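Putative immunoglobulin-blocking virulence protein (Mycoplasma mycoides subsp. capri, PDB 7ADK) probably acts as a virulence factor that blocks host immunoglobulins, perhaps by binding the antibody. Local coordinates at residues V380-P383 with Y384-K387; L696-E699 with G700-L704. One frame throughout, in Å; residues are numbered along the deposited sequence.

Contact 1 of 2, residues V380-P383 with Y384-K387; sequences VSEP and YSKK
The short surface helix 381-387 directly follows strand 375-379, and its two turns are held together here by contacts three and four residues apart. Val-380 and Tyr-384 meet on the side that faces the sheet. Their side chains run side by side, and Val-380 CG2 lies 3.8 Å from Tyr-384 CE2. The carbonyl oxygen of Val-380 sits at the edge of the tyrosine ring, in its plane, 3.3 Å from CD2. The ring is put there by chi1 of -61°, which turns CG away from the carbonyl carbon and back over the preceding turn. Phe-398 of strand 396-403 stacks with the ring, and Glu-444, in the loop after helix 426-442, takes the hydrogen bond of the hydroxyl.

Glu-382 takes part in three of the polar contacts. Its backbone oxygen is gripped by two donors. Lys-386 N donates at 3.0 Å. Ser-385 OG approaches in the carbonyl plane, on a lone pair, at 2.7 Å. The hydroxyl can reach back because chi1 of 78° sets OG between its own backbone N and carbonyl carbon. The side chain of Glu-382 makes a salt bridge to the next turn, with Lys-386 NZ 2.8 Å from Glu-382 OE2. The lysine chain bends in its outer half to bring the ammonium group round to the carboxylate. This pair is exposed to solvent.

Two further backbone bonds complete the helix: Ser-385 N to Ser-381 O at 2.8 Å, and Lys-387 N to Pro-383 O at 2.9 Å. Pro-383 stands in the first turn, where its lack of an N-H costs no helical bond. The arrangement is that of a short surface helix, with an i to i+4 Glu-Lys salt bridge on its exposed side and one tyrosine against the sheet.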
# COMPACT_ATOMS: atom_id res chain seq x y z
N VAL A 380 -0.67 33.49 -22.87
CA VAL A 380 -1.29 34.09 -24.06
C VAL A 380 -2.62 33.42 -24.41
O VAL A 380 -3.09 33.53 -25.53
CB VAL A 380 -0.31 34.11 -25.25
CG1 VAL A 380 0.93 34.93 -24.91
CG2 VAL A 380 0.11 32.73 -25.74
N SER A 381 -3.23 32.71 -23.46
CA SER A 381 -4.35 31.80 -23.71
C SER A 381 -5.61 32.48 -24.23
O SER A 381 -6.40 31.84 -24.90
CB SER A 381 -4.65 30.99 -22.44
OG SER A 381 -3.53 30.27 -21.98
N GLU A 382 -5.81 33.78 -23.97
CA GLU A 382 -7.03 34.55 -24.26
C GLU A 382 -7.41 34.64 -25.76
O GLU A 382 -8.48 34.13 -26.10
CB GLU A 382 -6.95 35.90 -23.53
CG GLU A 382 -8.08 36.90 -23.82
CD GLU A 382 -9.47 36.45 -23.34
OE1 GLU A 382 -9.57 35.63 -22.40
OE2 GLU A 382 -10.47 36.96 -23.88
N PRO A 383 -6.57 35.16 -26.68
CA PRO A 383 -6.82 35.07 -28.12
C PRO A 383 -7.16 33.67 -28.62
O PRO A 383 -8.10 33.50 -29.40
CB PRO A 383 -5.55 35.57 -28.79
CG PRO A 383 -4.94 36.52 -27.78
CD PRO A 383 -5.39 35.97 -26.44
N TYR A 384 -6.44 32.64 -28.18
CA TYR A 384 -6.66 31.26 -28.57
C TYR A 384 -7.97 30.71 -27.99
O TYR A 384 -8.70 30.03 -28.70
CB TYR A 384 -5.45 30.40 -28.21
CG TYR A 384 -4.15 30.82 -28.87
CD1 TYR A 384 -3.81 30.37 -30.15
CD2 TYR A 384 -3.28 31.68 -28.21
CE1 TYR A 384 -2.62 30.79 -30.76
CE2 TYR A 384 -2.10 32.13 -28.82
CZ TYR A 384 -1.76 31.68 -30.11
OH TYR A 384 -0.62 32.13 -30.70
N SER A 385 -8.34 31.05 -26.76
CA SER A 385 -9.61 30.67 -26.13
C SER A 385 -10.83 31.26 -26.81
O SER A 385 -11.89 30.64 -26.84
CB SER A 385 -9.61 31.06 -24.65
OG SER A 385 -9.86 32.44 -24.45
N LYS A 386 -10.67 32.46 -27.39
CA LYS A 386 -11.65 33.21 -28.17
C LYS A 386 -11.76 32.66 -29.59
O LYS A 386 -12.87 32.56 -30.12
CB LYS A 386 -11.22 34.68 -28.12
CG LYS A 386 -12.33 35.67 -28.48
CD LYS A 386 -11.84 37.13 -28.49
CE LYS A 386 -11.15 37.60 -27.20
NZ LYS A 386 -12.05 37.66 -26.04
N LYS A 387 -10.65 32.26 -30.21
CA LYS A 387 -10.61 31.62 -31.53
C LYS A 387 -11.19 30.20 -31.51
O LYS A 387 -12.06 29.90 -32.31
CB LYS A 387 -9.18 31.66 -32.08
CG LYS A 387 -9.08 31.06 -33.49
CD LYS A 387 -7.80 31.45 -34.23
CE LYS A 387 -7.83 32.92 -34.67
NZ LYS A 387 -6.69 33.29 -35.50

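Contact 2 of 2, residues L696-E699 with G700-L704; sequences LSDE and GRRNL
Leu-696, just before helix 698-709, packs on Leu-704 in its second turn, and Ser-697 is the N-cap. The two leucine side chains cross at about a right angle, with Leu-696 CD1 4.2 Å from Leu-704 CD2. Leu-704 is buried and Leu-696 only partly so.

The close packing is at Gly-700, which is also buried, beside Leu-696. Ser-697 OG accepts a weak capping bond from Gly-700 N at 3.3 Å. Chi1 of 67° swings the hydroxyl toward this N-H of the first turn. The helical bonds then begin. Arg-701 N reaches Ser-697 O at 2.9 Å, and Arg-702 N reaches Asp-698 O at 3.1 Å. Asn-703 N binds Glu-699 O at 2.9 Å.

The solvent side is looser. Asp-698 and Arg-702 form a long salt bridge, with OD1 of the aspartate 3.9 Å from NH1 of the arginine. That oxygen lies over the centre of one guanidinium face, and the carboxylate and guanidinium planes are 83° apart. No N-H points at it, so the attraction is one of charge alone. Glu-699 gives Arg-702 little more than contact along the chain: Glu-699 OE1 lies 3.7 Å from Arg-702 CB. The same carboxylate oxygen takes a hydrogen bond from Asn-661.

The buried side of the helix is tied to other parts of the chain. Asn-703 ND2 donates to the backbone oxygens of Glu-656 and Glu-659, and Leu-704 rests on Ile-688 and Ile-690 of strand 688-690. The start of the helix thus lies on the loop after strand 650-652, and Leu-704, a turn further on, reaches strand 688-690.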
# COMPACT_ATOMS: atom_id res chain seq x y z
N LEU A 696 14.76 -33.95 -23.64
CA LEU A 696 15.66 -32.87 -23.19
C LEU A 696 17.14 -33.27 -23.27
O LEU A 696 17.50 -34.39 -22.93
CB LEU A 696 15.32 -32.44 -21.75
CG LEU A 696 13.88 -31.98 -21.51
CD1 LEU A 696 13.73 -31.70 -20.03
CD2 LEU A 696 13.53 -30.72 -22.28
N SER A 697 17.98 -32.31 -23.64
CA SER A 697 19.44 -32.39 -23.53
C SER A 697 19.93 -31.90 -22.16
O SER A 697 19.14 -31.47 -21.32
CB SER A 697 20.08 -31.56 -24.64
OG SER A 697 19.81 -30.18 -24.46
N ASP A 698 21.25 -31.91 -21.94
CA ASP A 698 21.92 -31.35 -20.77
C ASP A 698 21.55 -29.88 -20.51
O ASP A 698 21.12 -29.54 -19.41
CB ASP A 698 23.43 -31.55 -20.96
CG ASP A 698 24.30 -31.14 -19.77
OD1 ASP A 698 23.83 -31.16 -18.62
OD2 ASP A 698 25.46 -30.79 -19.98
N GLU A 699 21.59 -28.98 -21.51
CA GLU A 699 21.10 -27.61 -21.33
C GLU A 699 19.57 -27.52 -21.24
O GLU A 699 19.04 -26.62 -20.60
CB GLU A 699 21.65 -26.67 -22.41
CG GLU A 699 23.16 -26.44 -22.27
CD GLU A 699 23.60 -25.99 -20.87
OE1 GLU A 699 23.00 -25.05 -20.30
OE2 GLU A 699 24.56 -26.56 -20.33
N GLY A 700 18.85 -28.50 -21.78
CA GLY A 700 17.41 -28.68 -21.55
C GLY A 700 17.07 -28.90 -20.08
O GLY A 700 16.15 -28.26 -19.56
N ARG A 701 17.86 -29.73 -19.37
CA ARG A 701 17.78 -29.90 -17.91
C ARG A 701 18.06 -28.56 -17.21
O ARG A 701 17.23 -28.08 -16.45
CB ARG A 701 18.77 -30.97 -17.41
CG ARG A 701 18.63 -32.39 -17.96
CD ARG A 701 17.41 -33.16 -17.43
NE ARG A 701 17.53 -34.61 -17.72
CZ ARG A 701 17.13 -35.61 -16.97
NH1 ARG A 701 17.44 -36.82 -17.27
NH2 ARG A 701 16.44 -35.45 -15.89
N ARG A 702 19.20 -27.93 -17.52
CA ARG A 702 19.63 -26.67 -16.89
C ARG A 702 18.62 -25.54 -17.07
O ARG A 702 18.37 -24.81 -16.12
CB ARG A 702 21.01 -26.22 -17.38
CG ARG A 702 22.15 -27.18 -17.08
CD ARG A 702 22.31 -27.55 -15.63
NE ARG A 702 23.47 -28.40 -15.40
CZ ARG A 702 23.54 -29.65 -15.06
NH1 ARG A 702 24.69 -30.21 -14.98
NH2 ARG A 702 22.50 -30.36 -14.80
N ASN A 703 17.98 -25.42 -18.23
CA ASN A 703 16.94 -24.40 -18.46
C ASN A 703 15.63 -24.67 -17.70
O ASN A 703 15.01 -23.73 -17.19
CB ASN A 703 16.70 -24.26 -19.98
CG ASN A 703 17.78 -23.44 -20.67
OD1 ASN A 703 18.36 -22.53 -20.11
ND2 ASN A 703 18.04 -23.69 -21.92
N LEU A 704 15.22 -25.94 -17.58
CA LEU A 704 14.03 -26.31 -16.81
C LEU A 704 14.19 -25.95 -15.33
O LEU A 704 13.24 -25.45 -14.74
CB LEU A 704 13.73 -27.80 -17.03
CG LEU A 704 12.49 -28.33 -16.30
CD1 LEU A 704 11.20 -27.63 -16.70
CD2 LEU A 704 12.33 -29.81 -16.61

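Overall arrangement
Contact 1 comes first along the chain and closes long before contact 2 opens. Their centres are 67 Å apart, and their nearest atoms are about 57 Å apart, so they do not touch. Contact 1 belongs to helix 381-387, which follows strand 375-379 of the mixed sheet and packs on strands 396-403 and 415-422. Contact 2 opens helix 698-709 near the end of the modelled chain, beyond strand 676-679 at one edge of the five-stranded parallel sheet. They share no helix or strand. Their centres lie about 40 and 38 Å from the centre of the chain, and each is local to its helix in a separate part of this extended protein. Neither touches the other protein chain of the assembly.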